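Long-range contact in L-isoleucine-4-hydroxylase (PDB 6LNH), which hydroxylates L-isoleucine to (4S)-4-hydroxy-L-isoleucine with ferrous iron, 2-oxoglutarate and dioxygen, and also oxidises several related amino acids: residues Arg68-Val79 and Asp144-Lys155. Sequence-based numbering, arbitrary orientation.
Sequences RARSYSRYIKYV and DLIIGLHQVRYK
Tyr72 and His150 face each other across two antiparallel strands as a non-hydrogen-bonded pair, and their rings form an offset stack. The centroids are 4.5 Å apart and the planes differ by 17°. Tyr72 can be followed outward. Its CB sits by Leu149 O and His150 ND1. CG comes next, near His150 CE1. Tyr72 CD1 then lies over one face of the imidazole, toward its rim, 3.2 Å from His150 CE1. Tyr72 CE1 runs on past His150 NE2 at 3.5 Å and also meets Gly148 CA. At the tip, Tyr72 OH nears Ile146 CG2 at 4.4 Å. It accepts a weak hydrogen bond from Arg74 NH1, while Arg74 also makes salt bridges with Asp87 and Asp91. The ring reaches the neighbouring strand because chi1 (170°) sets CG opposite the backbone N, beside the carbonyl carbon. Gly148, opposite Arg74, has no side chain to compete with this ring. Tyr92 packs edge-to-face on His150.

The strands 68-77 and 145-156 are neighbours in the larger sheet of the double-stranded beta-helix (cupin) fold of 2-oxoglutarate oxygenases. Strand 236-247 flanks the second on its other side. Five hydrogen-bonded pairs, every second residue from Ala69 with Arg153 to Lys77 with Leu145, join them; the shortest bond runs from Leu149 N to Ser73 O, 2.7 Å.

Along the same face, Arg70 lays its guanidinium under Val152 CG2, which sits over the centre of the group. The guanidinium is nearly perpendicular to the His150 ring, at 85°. Further on, Arg68 runs alongside Tyr154, whose side chain is about 7 Å from the bound iron.

On the other face, Leu149 CD1 meets the edge of the Tyr75 ring, 4.0 Å from Tyr75 CD2, and Leu117 of helix 114-117 touches both residues. Past the strand end, Asp144 OD1 accepts a hydrogen bond from the backbone N of Val79 at 2.9 Å, nearly along the carboxylate C-O direction.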
loop_
_atom_site.group_PDB
_atom_site.type_symbol
_atom_site.label_atom_id
_atom_site.label_comp_id
_atom_site.label_asym_id
_atom_site.label_seq_id
_atom_site.Cartn_x
_atom_site.Cartn_y
_atom_site.Cartn_z
ATOM N N ARG C 68 12.057 21.169 1.822
ATOM C CA ARG C 68 11.187 21.058 0.619
ATOM C C ARG C 68 11.429 22.220 -0.352
ATOM O O ARG C 68 12.267 23.082 -0.054
ATOM C CB ARG C 68 9.721 21.103 1.052
ATOM C CG ARG C 68 9.240 22.496 1.435
ATOM C CD ARG C 68 9.121 22.672 2.935
ATOM N NE ARG C 68 7.983 23.494 3.315
ATOM C CZ ARG C 68 8.063 24.583 4.073
ATOM N NH1 ARG C 68 9.234 24.987 4.533
ATOM N NH2 ARG C 68 6.972 25.266 4.368
ATOM N N ALA C 69 10.693 22.228 -1.469
ATOM C CA ALA C 69 10.781 23.279 -2.511
ATOM C C ALA C 69 9.391 23.893 -2.703
ATOM O O ALA C 69 8.407 23.159 -2.535
ATOM C CB ALA C 69 11.297 22.686 -3.796
ATOM N N ARG C 70 9.312 25.181 -3.052
ATOM C CA ARG C 70 7.978 25.820 -3.197
ATOM C C ARG C 70 8.034 27.084 -4.063
ATOM O O ARG C 70 9.131 27.623 -4.275
ATOM C CB ARG C 70 7.432 26.186 -1.814
ATOM C CG ARG C 70 8.217 27.286 -1.114
ATOM C CD ARG C 70 7.679 27.612 0.265
ATOM N NE ARG C 70 6.305 28.088 0.227
ATOM C CZ ARG C 70 5.378 27.766 1.119
ATOM N NH1 ARG C 70 5.678 26.964 2.124
ATOM N NH2 ARG C 70 4.154 28.244 1.004
ATOM N N SER C 71 6.856 27.513 -4.527
ATOM C CA SER C 71 6.634 28.707 -5.326
ATOM C C SER C 71 5.356 29.358 -4.825
ATOM O O SER C 71 4.463 28.678 -4.312
ATOM C CB SER C 71 6.513 28.392 -6.823
ATOM O OG SER C 71 7.773 28.086 -7.389
ATOM N N TYR C 72 5.276 30.678 -4.957
ATOM C CA TYR C 72 4.145 31.410 -4.410
ATOM C C TYR C 72 3.720 32.509 -5.371
ATOM O O TYR C 72 4.560 33.208 -5.943
ATOM C CB TYR C 72 4.512 31.990 -3.036
ATOM C CG TYR C 72 3.528 32.971 -2.433
ATOM C CD1 TYR C 72 2.221 32.597 -2.158
ATOM C CD2 TYR C 72 3.926 34.258 -2.091
ATOM C CE1 TYR C 72 1.328 33.487 -1.584
ATOM C CE2 TYR C 72 3.043 35.154 -1.518
ATOM C CZ TYR C 72 1.745 34.764 -1.268
ATOM O OH TYR C 72 0.862 35.653 -0.697
ATOM N N SER C 73 2.407 32.649 -5.535
ATOM C CA SER C 73 1.813 33.762 -6.257
ATOM C C SER C 73 0.449 34.025 -5.640
ATOM O O SER C 73 -0.147 33.145 -5.013
ATOM C CB SER C 73 1.686 33.470 -7.758
ATOM O OG SER C 73 2.961 33.406 -8.377
ATOM N N ARG C 74 -0.046 35.245 -5.823
ATOM C CA ARG C 74 -1.296 35.643 -5.196
ATOM C C ARG C 74 -2.084 36.561 -6.116
ATOM O O ARG C 74 -1.519 37.270 -6.954
ATOM C CB ARG C 74 -1.051 36.337 -3.848
ATOM C CG ARG C 74 -0.076 37.496 -3.908
ATOM C CD ARG C 74 -0.094 38.279 -2.609
ATOM N NE ARG C 74 0.774 39.450 -2.655
ATOM C CZ ARG C 74 1.917 39.558 -1.987
ATOM N NH1 ARG C 74 2.331 38.567 -1.210
ATOM N NH2 ARG C 74 2.643 40.663 -2.088
ATOM N N TYR C 75 -3.400 36.540 -5.943
ATOM C CA TYR C 75 -4.310 37.455 -6.610
ATOM C C TYR C 75 -4.858 38.443 -5.589
ATOM O O TYR C 75 -4.953 38.140 -4.395
ATOM C CB TYR C 75 -5.468 36.707 -7.276
ATOM C CG TYR C 75 -5.047 35.803 -8.413
ATOM C CD1 TYR C 75 -4.860 36.305 -9.694
ATOM C CD2 TYR C 75 -4.844 34.444 -8.207
ATOM C CE1 TYR C 75 -4.479 35.483 -10.737
ATOM C CE2 TYR C 75 -4.463 33.613 -9.245
ATOM C CZ TYR C 75 -4.283 34.138 -10.507
ATOM O OH TYR C 75 -3.903 33.314 -11.542
ATOM N N ILE C 76 -5.226 39.628 -6.065
ATOM C CA ILE C 76 -5.868 40.647 -5.242
ATOM C C ILE C 76 -7.291 40.831 -5.741
ATOM O O ILE C 76 -7.517 41.012 -6.943
ATOM C CB ILE C 76 -5.099 41.981 -5.283
ATOM C CG1 ILE C 76 -3.629 41.773 -4.921
ATOM C CG2 ILE C 76 -5.743 42.995 -4.348
ATOM C CD1 ILE C 76 -2.744 42.957 -5.265
ATOM N N LYS C 77 -8.248 40.785 -4.820
ATOM C CA LYS C 77 -9.651 41.051 -5.127
ATOM C C LYS C 77 -10.062 42.287 -4.335
ATOM O O LYS C 77 -10.333 42.197 -3.134
ATOM C CB LYS C 77 -10.524 39.845 -4.789
ATOM C CG LYS C 77 -12.022 40.124 -4.810
ATOM C CD LYS C 77 -12.500 40.502 -6.203
ATOM C CE LYS C 77 -14.009 40.683 -6.236
ATOM N NZ LYS C 77 -14.451 41.858 -5.434
ATOM N N TYR C 78 -10.097 43.441 -4.995
ATOM C CA TYR C 78 -10.534 44.650 -4.316
ATOM C C TYR C 78 -12.047 44.641 -4.153
ATOM O O TYR C 78 -12.780 44.130 -5.005
ATOM C CB TYR C 78 -10.106 45.895 -5.095
ATOM C CG TYR C 78 -8.614 46.127 -5.145
ATOM C CD1 TYR C 78 -7.954 46.762 -4.101
ATOM C CD2 TYR C 78 -7.865 45.720 -6.242
ATOM C CE1 TYR C 78 -6.590 46.979 -4.144
ATOM C CE2 TYR C 78 -6.500 45.935 -6.295
ATOM C CZ TYR C 78 -5.869 46.566 -5.244
ATOM O OH TYR C 78 -4.511 46.780 -5.292
ATOM N N VAL C 79 -12.509 45.199 -3.031
ATOM C CA VAL C 79 -13.923 45.101 -2.677
ATOM C C VAL C 79 -14.787 45.794 -3.728
ATOM O O VAL C 79 -15.871 45.314 -4.082
ATOM C CB VAL C 79 -14.163 45.668 -1.262
ATOM C CG1 VAL C 79 -13.485 47.018 -1.095
ATOM C CG2 VAL C 79 -15.653 45.754 -0.960
ATOM N N ASP C 144 -10.515 44.006 1.434
ATOM C CA ASP C 144 -9.734 43.598 0.268
ATOM C C ASP C 144 -9.057 42.249 0.520
ATOM O O ASP C 144 -8.353 42.081 1.521
ATOM C CB ASP C 144 -8.711 44.680 -0.067
ATOM C CG ASP C 144 -9.369 45.979 -0.499
ATOM O OD1 ASP C 144 -10.401 45.912 -1.201
ATOM O OD2 ASP C 144 -8.878 47.063 -0.118
ATOM N N LEU C 145 -9.273 41.287 -0.376
ATOM C CA LEU C 145 -8.798 39.919 -0.190
ATOM C C LEU C 145 -7.533 39.588 -0.976
ATOM O O LEU C 145 -7.376 39.990 -2.132
ATOM C CB LEU C 145 -9.880 38.918 -0.580
ATOM C CG LEU C 145 -10.875 38.566 0.514
ATOM C CD1 LEU C 145 -12.010 39.569 0.574
ATOM C CD2 LEU C 145 -11.383 37.160 0.288
ATOM N N ILE C 146 -6.631 38.858 -0.321
ATOM C CA ILE C 146 -5.489 38.207 -0.956
ATOM C C ILE C 146 -5.816 36.727 -1.125
ATOM O O ILE C 146 -6.102 36.034 -0.142
ATOM C CB ILE C 146 -4.207 38.397 -0.131
ATOM C CG1 ILE C 146 -3.861 39.880 -0.007
ATOM C CG2 ILE C 146 -3.060 37.612 -0.746
ATOM C CD1 ILE C 146 -3.693 40.582 -1.345
ATOM N N ILE C 147 -5.792 36.238 -2.363
ATOM C CA ILE C 147 -5.969 34.818 -2.655
ATOM C C ILE C 147 -4.585 34.254 -2.960
ATOM O O ILE C 147 -4.051 34.449 -4.056
ATOM C CB ILE C 147 -6.948 34.584 -3.809
ATOM C CG1 ILE C 147 -8.340 35.090 -3.433
ATOM C CG2 ILE C 147 -7.006 33.102 -4.164
ATOM C CD1 ILE C 147 -9.347 34.994 -4.558
ATOM N N GLY C 148 -4.000 33.548 -1.995
ATOM C CA GLY C 148 -2.650 33.030 -2.145
ATOM C C GLY C 148 -2.619 31.617 -2.706
ATOM O O GLY C 148 -3.457 30.781 -2.374
ATOM N N LEU C 149 -1.635 31.367 -3.565
ATOM C CA LEU C 149 -1.428 30.063 -4.183
ATOM C C LEU C 149 -0.025 29.589 -3.840
ATOM O O LEU C 149 0.959 30.249 -4.191
ATOM C CB LEU C 149 -1.618 30.130 -5.699
ATOM C CG LEU C 149 -3.050 29.987 -6.223
ATOM C CD1 LEU C 149 -3.834 31.273 -6.010
ATOM C CD2 LEU C 149 -3.039 29.596 -7.692
ATOM N N HIS C 150 0.067 28.446 -3.167
ATOM C CA HIS C 150 1.347 27.873 -2.771
ATOM C C HIS C 150 1.531 26.534 -3.465
ATOM O O HIS C 150 0.767 25.593 -3.225
ATOM C CB HIS C 150 1.433 27.704 -1.255
ATOM C CG HIS C 150 1.446 28.997 -0.501
ATOM N ND1 HIS C 150 2.611 29.662 -0.182
ATOM C CD2 HIS C 150 0.437 29.743 0.003
ATOM C CE1 HIS C 150 2.317 30.760 0.492
ATOM N NE2 HIS C 150 1.005 30.835 0.614
ATOM N N GLN C 151 2.542 26.457 -4.322
ATOM C CA GLN C 151 2.927 25.234 -5.010
ATOM C C GLN C 151 4.102 24.645 -4.237
ATOM O O GLN C 151 5.202 25.203 -4.262
ATOM C CB GLN C 151 3.303 25.559 -6.454
ATOM C CG GLN C 151 3.292 24.417 -7.441
ATOM C CD GLN C 151 3.690 24.890 -8.827
ATOM O OE1 GLN C 151 4.091 26.041 -9.004
ATOM N NE2 GLN C 151 3.594 24.006 -9.810
ATOM N N VAL C 152 3.879 23.518 -3.563
ATOM C CA VAL C 152 4.875 22.935 -2.671
ATOM C C VAL C 152 5.124 21.490 -3.065
ATOM O O VAL C 152 4.180 20.717 -3.259
ATOM C CB VAL C 152 4.443 23.006 -1.195
ATOM C CG1 VAL C 152 5.588 22.559 -0.286
ATOM C CG2 VAL C 152 3.992 24.414 -0.832
ATOM N N ARG C 153 6.394 21.131 -3.189
ATOM C CA ARG C 153 6.819 19.747 -3.352
ATOM C C ARG C 153 7.644 19.374 -2.127
ATOM O O ARG C 153 8.739 19.910 -1.922
ATOM C CB ARG C 153 7.629 19.572 -4.634
ATOM C CG ARG C 153 8.315 18.238 -4.783
ATOM C CD ARG C 153 8.740 18.098 -6.228
ATOM N NE ARG C 153 7.778 17.330 -7.019
ATOM C CZ ARG C 153 8.116 16.427 -7.934
ATOM N NH1 ARG C 153 9.394 16.207 -8.206
ATOM N NH2 ARG C 153 7.178 15.772 -8.603
ATOM N N TYR C 154 7.132 18.456 -1.317
ATOM C CA TYR C 154 7.916 17.927 -0.211
ATOM C C TYR C 154 8.803 16.806 -0.729
ATOM O O TYR C 154 8.357 15.954 -1.502
ATOM C CB TYR C 154 7.006 17.419 0.908
ATOM C CG TYR C 154 6.182 18.518 1.536
ATOM C CD1 TYR C 154 4.944 18.858 1.012
ATOM C CD2 TYR C 154 6.650 19.231 2.634
ATOM C CE1 TYR C 154 4.186 19.866 1.571
ATOM C CE2 TYR C 154 5.897 20.241 3.203
ATOM C CZ TYR C 154 4.670 20.556 2.665
ATOM O OH TYR C 154 3.923 21.562 3.231
ATOM N N LYS C 155 10.059 16.803 -0.301
ATOM C CA LYS C 155 11.020 15.816 -0.769
ATOM C C LYS C 155 11.575 15.072 0.431
ATOM O O LYS C 155 12.099 15.688 1.365
ATOM C CB LYS C 155 12.140 16.483 -1.571
ATOM C CG LYS C 155 11.624 17.417 -2.661
ATOM C CD LYS C 155 12.753 18.117 -3.399
ATOM C CE LYS C 155 13.081 19.454 -2.758
ATOM N NZ LYS C 155 14.124 20.190 -3.526
#